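Putative oxidoreductase (Bacteroides fragilis NCTC 9343, PDB 3FHL) is a member of the Gfo/Idh/MocA family and probably catalyses a nicotinamide-dependent oxidation or reduction. Local coordinates at residues G116-V121 with Q322-H327; I69-P74 with V92-P97; R155-I160 with I203-G208; G173-N178 with D212-H217. All blocks are in the same frame, centred on the assembly; numbering follows the deposited sequence.

From the N terminus, contact 2 comes first: it closes the short beta-alpha-beta loop that runs from strand 68-71 through helix 78-87 to strand 91-95. Contact 1 opens next, on strand 119-122, the neighbour of strand 91-95 in the same parallel sheet. It closes only some 200 residues later at 322-327, so it ties the Rossmann sheet to the C-terminal domain. Contacts 3 and 4 both lie within that long loop and cross each other, their segments alternating along the chain. Contact 3 joins two surface loops, contact 4 sets a short helix on strand 213-221, and the two touch through D212, L204 and R205.

Contact 1: residues G116-V121 with Q322-H327; sequences GLMLSV and QPLETH
S120 and T326 meet through their hydroxyls: S120 OG donates a hydrogen bond to T326 OG1 at 2.7 Å. On the threonine side, OG1 stands between the backbone N and the carbonyl carbon (chi1 54°), turned to the strand. Small hydroxyl residues suit this buried place, since the serine hydroxyl finds an acceptor in the threonine oxygen, and F310 of helix 309-320 packs on both. Directly beside this pair, V121 N gives a hydrogen bond to T326 O at 3.0 Å, the donor lying almost in line with the carbonyl. The CH of S120 CA leans on the same oxygen, with S120 CA 3.3 Å from T326 O. Water 1 ties the backbones together a little further on, donating to V121 O and, at 2.8 Å, to H327 O.

The apolar half belongs to M118 and L324, whose side chains cross at about a right angle. M118 CG, anti to the backbone N (chi1 -171°), rests 3.8 Å from L324 CD2, and M118 SD lies 4.0 Å from L324 CD1. The branched leucine serves two neighbours, for its CD2 also lies over one face of the H327 ring, offset toward the rim. L119 turns to helix 102-115 instead, packing on L108, I109 and A112. S120 and H327 form a single beta bridge, by which a loop of the C-terminal alpha/beta domain lines the outermost strand of the parallel sheet in the NAD-binding Rossmann fold.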
loop_
_atom_site.group_PDB
_atom_site.type_symbol
_atom_site.label_atom_id
_atom_site.label_comp_id
_atom_site.label_asym_id
_atom_site.label_seq_id
_atom_site.Cartn_x
_atom_site.Cartn_y
_atom_site.Cartn_z
ATOM N N GLY C 116 17.645 -32.400 -23.733
ATOM C CA GLY C 116 17.291 -31.365 -24.715
ATOM C C GLY C 116 15.792 -31.177 -24.901
ATOM O O GLY C 116 15.319 -30.906 -26.009
ATOM N N LEU C 117 15.042 -31.336 -23.809
ATOM C CA LEU C 117 13.587 -31.224 -23.832
ATOM C C LEU C 117 13.132 -29.935 -23.143
ATOM O O LEU C 117 13.780 -29.468 -22.204
ATOM C CB LEU C 117 12.954 -32.438 -23.141
ATOM C CG LEU C 117 13.234 -33.815 -23.761
ATOM C CD1 LEU C 117 12.713 -34.919 -22.859
ATOM C CD2 LEU C 117 12.633 -33.914 -25.157
ATOM N N MET C 118 12.029 -29.364 -23.631
ATOM C CA MET C 118 11.413 -28.173 -23.022
ATOM C C MET C 118 10.717 -28.543 -21.709
ATOM O O MET C 118 9.970 -29.523 -21.648
ATOM C CB MET C 118 10.399 -27.533 -23.985
ATOM C CG MET C 118 9.841 -26.149 -23.525
ATOM S SD MET C 118 8.309 -25.666 -24.361
ATOM C CE MET C 118 7.183 -26.824 -23.610
ATOM N N LEU C 119 10.991 -27.776 -20.656
ATOM C CA LEU C 119 10.217 -27.873 -19.412
ATOM C C LEU C 119 9.709 -26.485 -19.016
ATOM O O LEU C 119 10.489 -25.621 -18.613
ATOM C CB LEU C 119 11.036 -28.485 -18.277
ATOM C CG LEU C 119 10.350 -28.676 -16.917
ATOM C CD1 LEU C 119 9.124 -29.578 -17.022
ATOM C CD2 LEU C 119 11.353 -29.224 -15.914
ATOM N N SER C 120 8.397 -26.305 -19.156
ATOM C CA SER C 120 7.712 -25.038 -18.905
ATOM C C SER C 120 6.799 -25.145 -17.688
ATOM O O SER C 120 6.226 -26.207 -17.428
ATOM C CB SER C 120 6.883 -24.651 -20.141
ATOM O OG SER C 120 6.072 -23.499 -19.924
ATOM N N VAL C 121 6.676 -24.046 -16.934
ATOM C CA VAL C 121 5.640 -23.946 -15.910
ATOM C C VAL C 121 4.607 -22.901 -16.327
ATOM O O VAL C 121 4.966 -21.785 -16.702
ATOM C CB VAL C 121 6.214 -23.704 -14.489
ATOM C CG1 VAL C 121 5.092 -23.415 -13.481
ATOM C CG2 VAL C 121 6.970 -24.939 -14.019
ATOM N N GLN C 322 12.704 -19.660 -30.954
ATOM C CA GLN C 322 12.600 -18.435 -30.150
ATOM C C GLN C 322 12.779 -18.753 -28.663
ATOM O O GLN C 322 12.573 -19.898 -28.263
ATOM C CB GLN C 322 11.251 -17.738 -30.413
ATOM C CG GLN C 322 11.029 -17.329 -31.879
ATOM C CD GLN C 322 12.192 -16.539 -32.434
ATOM O OE1 GLN C 322 12.406 -15.386 -32.063
ATOM N NE2 GLN C 322 12.959 -17.160 -33.330
ATOM N N PRO C 323 13.178 -17.755 -27.842
ATOM C CA PRO C 323 13.267 -17.971 -26.391
ATOM C C PRO C 323 11.945 -18.394 -25.755
ATOM O O PRO C 323 10.903 -17.844 -26.082
ATOM C CB PRO C 323 13.665 -16.594 -25.865
ATOM C CG PRO C 323 14.402 -15.972 -27.000
ATOM C CD PRO C 323 13.599 -16.388 -28.199
ATOM N N LEU C 324 12.002 -19.393 -24.880
ATOM C CA LEU C 324 10.858 -19.766 -24.065
ATOM C C LEU C 324 10.697 -18.712 -22.974
ATOM O O LEU C 324 11.673 -18.335 -22.329
ATOM C CB LEU C 324 11.090 -21.144 -23.450
ATOM C CG LEU C 324 10.111 -21.657 -22.395
ATOM C CD1 LEU C 324 8.753 -21.883 -22.998
ATOM C CD2 LEU C 324 10.649 -22.920 -21.722
ATOM N N GLU C 325 9.477 -18.216 -22.786
ATOM C CA GLU C 325 9.233 -17.186 -21.759
ATOM C C GLU C 325 9.054 -17.791 -20.367
ATOM O O GLU C 325 9.364 -17.152 -19.366
ATOM C CB GLU C 325 8.013 -16.330 -22.118
ATOM C CG GLU C 325 8.214 -15.446 -23.352
ATOM C CD GLU C 325 6.983 -14.613 -23.706
ATOM O OE1 GLU C 325 6.411 -13.961 -22.803
ATOM O OE2 GLU C 325 6.590 -14.599 -24.896
ATOM N N THR C 326 8.572 -19.030 -20.318
ATOM C CA THR C 326 8.074 -19.627 -19.091
ATOM C C THR C 326 8.896 -20.829 -18.619
ATOM O O THR C 326 8.345 -21.870 -18.259
ATOM C CB THR C 326 6.609 -20.073 -19.263
ATOM O OG1 THR C 326 6.515 -20.921 -20.412
ATOM C CG2 THR C 326 5.670 -18.842 -19.453
ATOM N N HIS C 327 10.210 -20.674 -18.600
ATOM C CA HIS C 327 11.084 -21.700 -18.032
ATOM C C HIS C 327 10.643 -22.088 -16.626
ATOM O O HIS C 327 10.224 -21.235 -15.844
ATOM C CB HIS C 327 12.522 -21.199 -17.944
ATOM C CG HIS C 327 13.230 -21.131 -19.260
ATOM N ND1 HIS C 327 13.442 -19.946 -19.929
ATOM C CD2 HIS C 327 13.799 -22.099 -20.017
ATOM C CE1 HIS C 327 14.099 -20.188 -21.049
ATOM N NE2 HIS C 327 14.329 -21.486 -21.126
HETATM O O HOH W 1 7.576 -20.309 -15.584
#

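Contact 2: residues I69-P74 with V92-P97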
loop_
_atom_site.group_PDB
_atom_site.type_symbol
_atom_site.label_atom_id
_atom_site.label_comp_id
_atom_site.label_asym_id
_atom_site.label_seq_id
_atom_site.Cartn_x
_atom_site.Cartn_y
_atom_site.Cartn_z
ATOM N N ILE C 69 3.277 -32.801 -23.625
ATOM C CA ILE C 69 2.333 -33.188 -22.588
ATOM C C ILE C 69 2.121 -32.023 -21.614
ATOM O O ILE C 69 3.077 -31.427 -21.128
ATOM C CB ILE C 69 2.780 -34.473 -21.834
ATOM C CG1 ILE C 69 2.697 -35.689 -22.770
ATOM C CG2 ILE C 69 1.901 -34.735 -20.592
ATOM C CD1 ILE C 69 3.219 -36.979 -22.148
ATOM N N VAL C 70 0.854 -31.697 -21.372
ATOM C CA VAL C 70 0.470 -30.681 -20.395
ATOM C C VAL C 70 0.064 -31.379 -19.101
ATOM O O VAL C 70 -0.982 -32.051 -19.042
ATOM C CB VAL C 70 -0.676 -29.789 -20.929
ATOM C CG1 VAL C 70 -1.093 -28.738 -19.876
ATOM C CG2 VAL C 70 -0.248 -29.095 -22.223
ATOM N N VAL C 71 0.901 -31.228 -18.076
ATOM C CA VAL C 71 0.683 -31.859 -16.764
ATOM C C VAL C 71 -0.185 -30.931 -15.888
ATOM O O VAL C 71 0.302 -29.953 -15.304
ATOM C CB VAL C 71 2.044 -32.249 -16.096
ATOM C CG1 VAL C 71 1.871 -32.836 -14.682
ATOM C CG2 VAL C 71 2.794 -33.251 -16.976
ATOM N N ASN C 72 -1.481 -31.229 -15.837
ATOM C CA ASN C 72 -2.433 -30.412 -15.077
ATOM C C ASN C 72 -3.317 -31.277 -14.171
ATOM O O ASN C 72 -4.496 -30.987 -13.952
ATOM C CB ASN C 72 -3.274 -29.561 -16.030
ATOM C CG ASN C 72 -4.155 -30.395 -16.935
ATOM O OD1 ASN C 72 -3.775 -31.482 -17.363
ATOM N ND2 ASN C 72 -5.347 -29.902 -17.209
ATOM N N THR C 73 -2.709 -32.345 -13.661
ATOM C CA THR C 73 -3.342 -33.322 -12.774
ATOM C C THR C 73 -3.310 -32.812 -11.312
ATOM O O THR C 73 -2.761 -31.729 -11.071
ATOM C CB THR C 73 -2.601 -34.671 -12.904
ATOM O OG1 THR C 73 -1.187 -34.443 -12.939
ATOM C CG2 THR C 73 -3.013 -35.392 -14.162
ATOM N N PRO C 74 -3.912 -33.560 -10.337
ATOM C CA PRO C 74 -3.801 -33.139 -8.924
ATOM C C PRO C 74 -2.365 -32.967 -8.437
ATOM O O PRO C 74 -1.465 -33.683 -8.887
ATOM C CB PRO C 74 -4.478 -34.285 -8.163
ATOM C CG PRO C 74 -5.461 -34.833 -9.128
ATOM C CD PRO C 74 -4.746 -34.778 -10.451
ATOM N N VAL C 92 7.363 -30.780 -22.058
ATOM C CA VAL C 92 6.427 -30.780 -20.913
ATOM C C VAL C 92 5.999 -29.389 -20.433
ATOM O O VAL C 92 6.831 -28.492 -20.255
ATOM C CB VAL C 92 7.003 -31.596 -19.687
ATOM C CG1 VAL C 92 6.067 -31.553 -18.482
ATOM C CG2 VAL C 92 7.239 -33.039 -20.054
ATOM N N VAL C 93 4.695 -29.228 -20.234
ATOM C CA VAL C 93 4.155 -28.107 -19.452
ATOM C C VAL C 93 3.654 -28.629 -18.105
ATOM O O VAL C 93 2.894 -29.602 -18.058
ATOM C CB VAL C 93 3.017 -27.378 -20.215
ATOM C CG1 VAL C 93 2.213 -26.436 -19.288
ATOM C CG2 VAL C 93 3.607 -26.586 -21.345
ATOM N N VAL C 94 4.091 -27.998 -17.013
ATOM C CA VAL C 94 3.537 -28.311 -15.694
ATOM C C VAL C 94 2.766 -27.117 -15.135
ATOM O O VAL C 94 3.219 -25.970 -15.196
ATOM C CB VAL C 94 4.603 -28.721 -14.647
ATOM C CG1 VAL C 94 3.955 -29.528 -13.506
ATOM C CG2 VAL C 94 5.726 -29.524 -15.279
ATOM N N GLU C 95 1.592 -27.407 -14.598
ATOM C CA GLU C 95 0.851 -26.430 -13.821
ATOM C C GLU C 95 1.429 -26.292 -12.432
ATOM O O GLU C 95 2.019 -27.240 -11.896
ATOM C CB GLU C 95 -0.598 -26.848 -13.712
ATOM C CG GLU C 95 -1.415 -26.345 -14.857
ATOM C CD GLU C 95 -2.874 -26.223 -14.514
ATOM O OE1 GLU C 95 -3.381 -27.057 -13.731
ATOM O OE2 GLU C 95 -3.525 -25.296 -15.049
ATOM N N LYS C 96 1.256 -25.105 -11.853
ATOM C CA LYS C 96 1.519 -24.883 -10.432
ATOM C C LYS C 96 0.553 -25.720 -9.596
ATOM O O LYS C 96 -0.641 -25.775 -9.909
ATOM C CB LYS C 96 1.362 -23.409 -10.078
ATOM C CG LYS C 96 2.465 -22.520 -10.635
ATOM C CD LYS C 96 1.963 -21.095 -10.828
ATOM C CE LYS C 96 1.486 -20.480 -9.516
ATOM N NZ LYS C 96 0.901 -19.118 -9.740
ATOM N N PRO C 97 1.060 -26.374 -8.535
ATOM C CA PRO C 97 2.451 -26.368 -8.064
ATOM C C PRO C 97 3.357 -27.275 -8.901
ATOM O O PRO C 97 3.022 -28.440 -9.140
ATOM C CB PRO C 97 2.349 -26.889 -6.620
ATOM C CG PRO C 97 0.872 -27.111 -6.360
ATOM C CD PRO C 97 0.212 -27.220 -7.684
HETATM O O HOH W 2 -5.490 -28.959 -12.014
HETATM O O HOH W 3 -2.862 -28.712 -11.765
#
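V71 and V93 are linked at the centre of two parallel strands, where V71 N donates to V93 O at 2.6 Å. Two further backbone bonds continue the ladder: V93 N to I69 O and E95 N to V71 O, each 2.9 Å long. All three are close to straight, and the strand axes diverge by only 15°.

Apolar contacts cover both faces of the pair. V70 and V93 lie side by side on one face, pointing the same way, with V70 CG1 4.1 Å from V93 CG1; Y311, F310 and I314 of helix 309-320 cover them. On the other face V71 sits between two neighbours: its CG2 reaches V92 CG1 at 4.0 Å, while its CG1 is anti to the backbone N (chi1 177°), which sets it alongside V94 CG1. Beta-branched valines suit such extended strands. The strands bracket helix 78-87 in a beta-alpha-beta crossover of the Rossmann fold, and that helix lays A85 and L86 against V92. E95, K96 and P97, the last preceded by a cis peptide, match the Glu-Lys-Pro motif of this family, which in relatives borders the nicotinamide site.

Polar groups gather at the C-terminal ends of the strands. N72 CB packs 3.4 Å from E95 OE1, but the amide itself leads away, with ND2 bonded to A12 O and S16 OG. E95 OE2 accepts from H21 NE2, and water 3 lies 2.6 Å from E95 OE1.

Contact 3: residues R155-I160 with I203-G208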
loop_
_atom_site.group_PDB
_atom_site.type_symbol
_atom_site.label_atom_id
_atom_site.label_comp_id
_atom_site.label_asym_id
_atom_site.label_seq_id
_atom_site.Cartn_x
_atom_site.Cartn_y
_atom_site.Cartn_z
ATOM N N ARG C 155 -9.499 -7.995 -2.812
ATOM C CA ARG C 155 -10.692 -8.833 -2.770
ATOM C C ARG C 155 -11.496 -8.504 -1.520
ATOM O O ARG C 155 -10.990 -7.874 -0.603
ATOM C CB ARG C 155 -10.303 -10.319 -2.779
ATOM C CG ARG C 155 -9.606 -10.779 -4.063
ATOM C CD ARG C 155 -9.644 -12.294 -4.222
ATOM N NE ARG C 155 -9.215 -12.716 -5.556
ATOM C CZ ARG C 155 -8.937 -13.971 -5.905
ATOM N NH1 ARG C 155 -9.029 -14.958 -5.017
ATOM N NH2 ARG C 155 -8.554 -14.235 -7.150
ATOM N N TYR C 156 -12.752 -8.929 -1.491
ATOM C CA TYR C 156 -13.566 -8.762 -0.310
ATOM C C TYR C 156 -14.430 -9.993 -0.089
ATOM O O TYR C 156 -15.440 -10.176 -0.766
ATOM C CB TYR C 156 -14.424 -7.475 -0.364
ATOM C CG TYR C 156 -15.249 -7.290 0.897
ATOM C CD1 TYR C 156 -14.642 -6.922 2.101
ATOM C CD2 TYR C 156 -16.623 -7.538 0.902
ATOM C CE1 TYR C 156 -15.385 -6.786 3.264
ATOM C CE2 TYR C 156 -17.372 -7.422 2.058
ATOM C CZ TYR C 156 -16.746 -7.040 3.239
ATOM O OH TYR C 156 -17.474 -6.916 4.397
ATOM N N ARG C 157 -14.037 -10.770 0.891
ATOM C CA ARG C 157 -14.759 -11.923 1.313
ATOM C C ARG C 157 -14.634 -12.082 2.823
ATOM O O ARG C 157 -13.675 -12.615 3.308
ATOM C CB ARG C 157 -14.217 -13.145 0.590
ATOM C CG ARG C 157 -14.886 -14.436 0.954
ATOM C CD ARG C 157 -14.878 -15.405 -0.203
ATOM N NE ARG C 157 -13.730 -16.284 -0.165
ATOM C CZ ARG C 157 -13.026 -16.650 -1.221
ATOM N NH1 ARG C 157 -13.344 -16.213 -2.420
ATOM N NH2 ARG C 157 -11.989 -17.454 -1.068
ATOM N N ASN C 158 -15.624 -11.598 3.550
ATOM C CA ASN C 158 -15.579 -11.596 4.999
ATOM C C ASN C 158 -16.244 -12.815 5.541
ATOM O O ASN C 158 -17.191 -12.726 6.257
ATOM C CB ASN C 158 -16.271 -10.364 5.552
ATOM C CG ASN C 158 -16.179 -10.261 7.049
ATOM O OD1 ASN C 158 -15.219 -10.674 7.651
ATOM N ND2 ASN C 158 -17.181 -9.694 7.646
ATOM N N PHE C 159 -15.755 -13.960 5.132
ATOM C CA PHE C 159 -16.073 -15.226 5.745
ATOM C C PHE C 159 -15.107 -16.215 5.156
ATOM O O PHE C 159 -14.422 -15.903 4.228
ATOM C CB PHE C 159 -17.474 -15.641 5.373
ATOM C CG PHE C 159 -17.743 -15.565 3.926
ATOM C CD1 PHE C 159 -18.141 -14.393 3.360
ATOM C CD2 PHE C 159 -17.601 -16.667 3.132
ATOM C CE1 PHE C 159 -18.388 -14.310 2.022
ATOM C CE2 PHE C 159 -17.856 -16.596 1.792
ATOM C CZ PHE C 159 -18.242 -15.414 1.234
ATOM N N ILE C 160 -15.068 -17.412 5.700
ATOM C CA ILE C 160 -14.103 -18.396 5.283
ATOM C C ILE C 160 -14.787 -19.341 4.330
ATOM O O ILE C 160 -15.537 -20.191 4.766
ATOM C CB ILE C 160 -13.589 -19.202 6.472
ATOM C CG1 ILE C 160 -13.021 -18.300 7.556
ATOM C CG2 ILE C 160 -12.562 -20.194 6.043
ATOM C CD1 ILE C 160 -12.151 -17.245 7.066
ATOM N N ILE C 203 -3.563 -12.705 9.246
ATOM C CA ILE C 203 -4.850 -13.385 9.184
ATOM C C ILE C 203 -5.819 -12.402 9.816
ATOM O O ILE C 203 -5.883 -12.259 11.044
ATOM C CB ILE C 203 -4.875 -14.748 9.915
ATOM C CG1 ILE C 203 -3.774 -15.668 9.381
ATOM C CG2 ILE C 203 -6.238 -15.393 9.721
ATOM C CD1 ILE C 203 -3.456 -16.877 10.250
ATOM N N LEU C 204 -6.542 -11.691 8.961
ATOM C CA LEU C 204 -7.326 -10.553 9.383
ATOM C C LEU C 204 -8.778 -10.952 9.632
ATOM O O LEU C 204 -9.505 -10.248 10.333
ATOM C CB LEU C 204 -7.248 -9.441 8.333
ATOM C CG LEU C 204 -5.881 -8.968 7.822
ATOM C CD1 LEU C 204 -6.110 -7.808 6.848
ATOM C CD2 LEU C 204 -4.936 -8.557 8.947
ATOM N N ARG C 205 -9.184 -12.089 9.076
ATOM C CA ARG C 205 -10.573 -12.527 9.183
ATOM C C ARG C 205 -10.749 -13.472 10.355
ATOM O O ARG C 205 -9.884 -14.311 10.632
ATOM C CB ARG C 205 -11.059 -13.180 7.882
ATOM C CG ARG C 205 -11.055 -12.224 6.689
ATOM C CD ARG C 205 -11.325 -12.910 5.366
ATOM N NE ARG C 205 -10.455 -14.057 5.114
ATOM C CZ ARG C 205 -10.672 -14.961 4.165
ATOM N NH1 ARG C 205 -11.725 -14.855 3.363
ATOM N NH2 ARG C 205 -9.839 -15.982 4.025
ATOM N N GLU C 206 -11.873 -13.298 11.048
ATOM C CA GLU C 206 -12.249 -14.143 12.173
ATOM C C GLU C 206 -12.389 -15.584 11.698
ATOM O O GLU C 206 -13.123 -15.859 10.747
ATOM C CB GLU C 206 -13.560 -13.644 12.796
ATOM C CG GLU C 206 -14.069 -14.492 13.966
ATOM C CD GLU C 206 -15.534 -14.229 14.297
ATOM O OE1 GLU C 206 -16.380 -15.108 14.011
ATOM O OE2 GLU C 206 -15.837 -13.142 14.835
ATOM N N GLY C 207 -11.654 -16.483 12.350
ATOM C CA GLY C 207 -11.702 -17.913 12.046
ATOM C C GLY C 207 -10.722 -18.391 10.985
ATOM O O GLY C 207 -10.712 -19.576 10.641
ATOM N N GLY C 208 -9.895 -17.479 10.472
ATOM C CA GLY C 208 -8.954 -17.795 9.394
ATOM C C GLY C 208 -7.782 -18.637 9.859
ATOM O O GLY C 208 -7.262 -18.437 10.961
HETATM O O HOH W 4 -11.336 -18.052 2.142
HETATM O O HOH W 5 -13.928 -11.459 9.993
#
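R205 reaches across to the backbone of R157, where its NH1 donates to R157 O at 3.0 Å. The bond is nearly straight, with an N-H...O angle of 169°, and the oxygen sits at the guanidinium edge, in its plane. A bend at chi3 (-52°) turns NE out of the line of the aliphatic chain, and NE forms a salt bridge with D212 OD2. Arginine suits the position because a long chain ending in several N-H groups can hold the R157 carbonyl and the D212 carboxylate at once.

I160 covers the flat group from one side. Its CD1 stands 3.9 Å above the guanidinium plane of R205, over the centre, and it also touches the turn beyond, with I160 CD1 4.0 Å from G208 CA. R205 to G208 form a type II beta turn, in which G207 takes a positive phi that would press a CB against the carbonyl of E206. I160 CG1 rests on that turn near the E206 and G207 oxygens.

R157 brings a second guanidinium close, its plane 48° from that of R205 and its NE 4.3 Å from R205 NH1. Water 4 lies between them, accepting from R205 NH2 at 3.2 Å and only weakly from R157 NH2. A second water joins the loops, donating to N158 OD1 at 2.8 Å and accepting from E206 N. Nearby, Y156 and L204 bond to T249 and R145 of the second subunit. The two like charges probably repel, an effect that the carboxylate of D212, the R157 carbonyl and the bridging water would offset.

Contact 4: residues G173-N178 with D212-H217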
loop_
_atom_site.group_PDB
_atom_site.type_symbol
_atom_site.label_atom_id
_atom_site.label_comp_id
_atom_site.label_asym_id
_atom_site.label_seq_id
_atom_site.Cartn_x
_atom_site.Cartn_y
_atom_site.Cartn_z
ATOM N N GLY C 173 -1.287 -22.951 0.986
ATOM C CA GLY C 173 -2.699 -22.675 1.237
ATOM C C GLY C 173 -3.017 -21.190 1.322
ATOM O O GLY C 173 -4.132 -20.764 0.998
ATOM N N GLY C 174 -2.038 -20.395 1.746
ATOM C CA GLY C 174 -2.268 -18.971 1.992
ATOM C C GLY C 174 -2.391 -18.091 0.759
ATOM O O GLY C 174 -2.209 -18.552 -0.373
ATOM N N LEU C 175 -2.693 -16.816 0.988
ATOM C CA LEU C 175 -2.808 -15.827 -0.085
ATOM C C LEU C 175 -1.459 -15.521 -0.728
ATOM O O LEU C 175 -1.390 -15.258 -1.922
ATOM C CB LEU C 175 -3.406 -14.523 0.455
ATOM C CG LEU C 175 -4.153 -13.632 -0.538
ATOM C CD1 LEU C 175 -5.234 -14.423 -1.245
ATOM C CD2 LEU C 175 -4.756 -12.436 0.159
ATOM N N THR C 176 -0.404 -15.528 0.084
ATOM C CA THR C 176 0.969 -15.258 -0.383
ATOM C C THR C 176 1.445 -16.293 -1.404
ATOM O O THR C 176 2.174 -15.956 -2.347
ATOM C CB THR C 176 1.949 -15.191 0.804
ATOM O OG1 THR C 176 1.459 -14.240 1.761
ATOM C CG2 THR C 176 3.367 -14.751 0.358
ATOM N N TYR C 177 1.027 -17.539 -1.222
ATOM C CA TYR C 177 1.249 -18.574 -2.238
ATOM C C TYR C 177 0.286 -18.422 -3.410
ATOM O O TYR C 177 0.728 -18.302 -4.544
ATOM C CB TYR C 177 1.125 -19.985 -1.655
ATOM C CG TYR C 177 2.421 -20.567 -1.136
ATOM C CD1 TYR C 177 2.663 -20.656 0.239
ATOM C CD2 TYR C 177 3.401 -21.040 -2.014
ATOM C CE1 TYR C 177 3.854 -21.198 0.734
ATOM C CE2 TYR C 177 4.604 -21.584 -1.529
ATOM C CZ TYR C 177 4.819 -21.656 -0.151
ATOM O OH TYR C 177 5.990 -22.186 0.351
ATOM N N ASN C 178 -1.020 -18.399 -3.129
ATOM C CA ASN C 178 -2.030 -18.419 -4.183
ATOM C C ASN C 178 -2.017 -17.212 -5.125
ATOM O O ASN C 178 -2.025 -17.386 -6.340
ATOM C CB ASN C 178 -3.423 -18.651 -3.592
ATOM C CG ASN C 178 -3.611 -20.073 -3.076
ATOM O OD1 ASN C 178 -3.136 -21.040 -3.680
ATOM N ND2 ASN C 178 -4.312 -20.204 -1.956
ATOM N N ASP C 212 -4.419 -14.162 4.856
ATOM C CA ASP C 212 -5.398 -13.596 3.941
ATOM C C ASP C 212 -5.059 -12.138 3.673
ATOM O O ASP C 212 -5.899 -11.365 3.221
ATOM C CB ASP C 212 -6.833 -13.776 4.476
ATOM C CG ASP C 212 -7.033 -13.216 5.894
ATOM O OD1 ASP C 212 -6.259 -12.344 6.332
ATOM O OD2 ASP C 212 -7.994 -13.644 6.576
ATOM N N TYR C 213 -3.804 -11.782 3.949
ATOM C CA TYR C 213 -3.298 -10.449 3.693
ATOM C C TYR C 213 -1.792 -10.579 3.556
ATOM O O TYR C 213 -1.152 -11.226 4.381
ATOM C CB TYR C 213 -3.581 -9.517 4.887
ATOM C CG TYR C 213 -2.908 -8.170 4.779
ATOM C CD1 TYR C 213 -3.582 -7.092 4.214
ATOM C CD2 TYR C 213 -1.586 -7.976 5.215
ATOM C CE1 TYR C 213 -2.974 -5.867 4.081
ATOM C CE2 TYR C 213 -0.963 -6.743 5.077
ATOM C CZ TYR C 213 -1.679 -5.693 4.515
ATOM O OH TYR C 213 -1.109 -4.462 4.363
ATOM N N PHE C 214 -1.223 -9.912 2.560
ATOM C CA PHE C 214 0.240 -9.744 2.546
ATOM C C PHE C 214 0.599 -8.398 1.979
ATOM O O PHE C 214 -0.133 -7.848 1.153
ATOM C CB PHE C 214 0.948 -10.907 1.804
ATOM C CG PHE C 214 0.714 -10.946 0.308
ATOM C CD1 PHE C 214 1.375 -10.066 -0.555
ATOM C CD2 PHE C 214 -0.151 -11.878 -0.238
ATOM C CE1 PHE C 214 1.157 -10.104 -1.919
ATOM C CE2 PHE C 214 -0.359 -11.936 -1.606
ATOM C CZ PHE C 214 0.290 -11.035 -2.447
ATOM N N ILE C 215 1.701 -7.843 2.460
ATOM C CA ILE C 215 2.366 -6.753 1.781
ATOM C C ILE C 215 3.845 -7.151 1.664
ATOM O O ILE C 215 4.436 -7.612 2.632
ATOM C CB ILE C 215 2.171 -5.370 2.469
ATOM C CG1 ILE C 215 2.829 -4.266 1.635
ATOM C CG2 ILE C 215 2.670 -5.368 3.937
ATOM C CD1 ILE C 215 2.300 -2.891 1.910
ATOM N N ILE C 216 4.405 -6.996 0.467
ATOM C CA ILE C 216 5.781 -7.395 0.180
ATOM C C ILE C 216 6.516 -6.268 -0.502
ATOM O O ILE C 216 6.027 -5.667 -1.456
ATOM C CB ILE C 216 5.827 -8.675 -0.701
ATOM C CG1 ILE C 216 5.172 -9.849 0.044
ATOM C CG2 ILE C 216 7.268 -8.996 -1.117
ATOM C CD1 ILE C 216 4.834 -11.058 -0.830
ATOM N N HIS C 217 7.718 -5.990 -0.020
ATOM C CA HIS C 217 8.610 -5.088 -0.708
ATOM C C HIS C 217 9.782 -5.880 -1.235
ATOM O O HIS C 217 10.441 -6.583 -0.475
ATOM C CB HIS C 217 9.091 -3.980 0.228
ATOM C CG HIS C 217 7.982 -3.101 0.699
ATOM N ND1 HIS C 217 7.267 -2.301 -0.163
ATOM C CD2 HIS C 217 7.421 -2.942 1.919
ATOM C CE1 HIS C 217 6.328 -1.664 0.511
ATOM N NE2 HIS C 217 6.405 -2.030 1.779
#
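L175 and T176 of the short helix 175-178 pack on D212, F214 and I216 of strand 213-221, a helix-on-sheet contact in the C-terminal alpha/beta domain. The strand enters through a classic beta bulge, with D212 and Y213 both opposite G202. Packing is close along L175 and T176. With chi2 of L175 near 54°, its CD2 meets D212 O at 3.4 Å, a leucine methyl against the backbone of the bulge. F214 lies beside both helix residues: its CE2 is 3.5 Å from L175 O, and T176 OG1 comes within 3.4 Å of F214 CB. The hydroxyl is not left to the ring, for D211 OD2 shares a hydrogen bond with it.

The other side of the helix is looser. Y177 points away from the strand and N178 is solvent-exposed, while no hydrogen bond joins helix to strand within these segments. Glycine at G174, the N-cap, brings no side chain to the helix start, and its carbonyl accepts from N178 N. Further along, the strand is met by one thin contact: T176 CG2, anti to the backbone N, touches I216 CD1 at 4.1 Å.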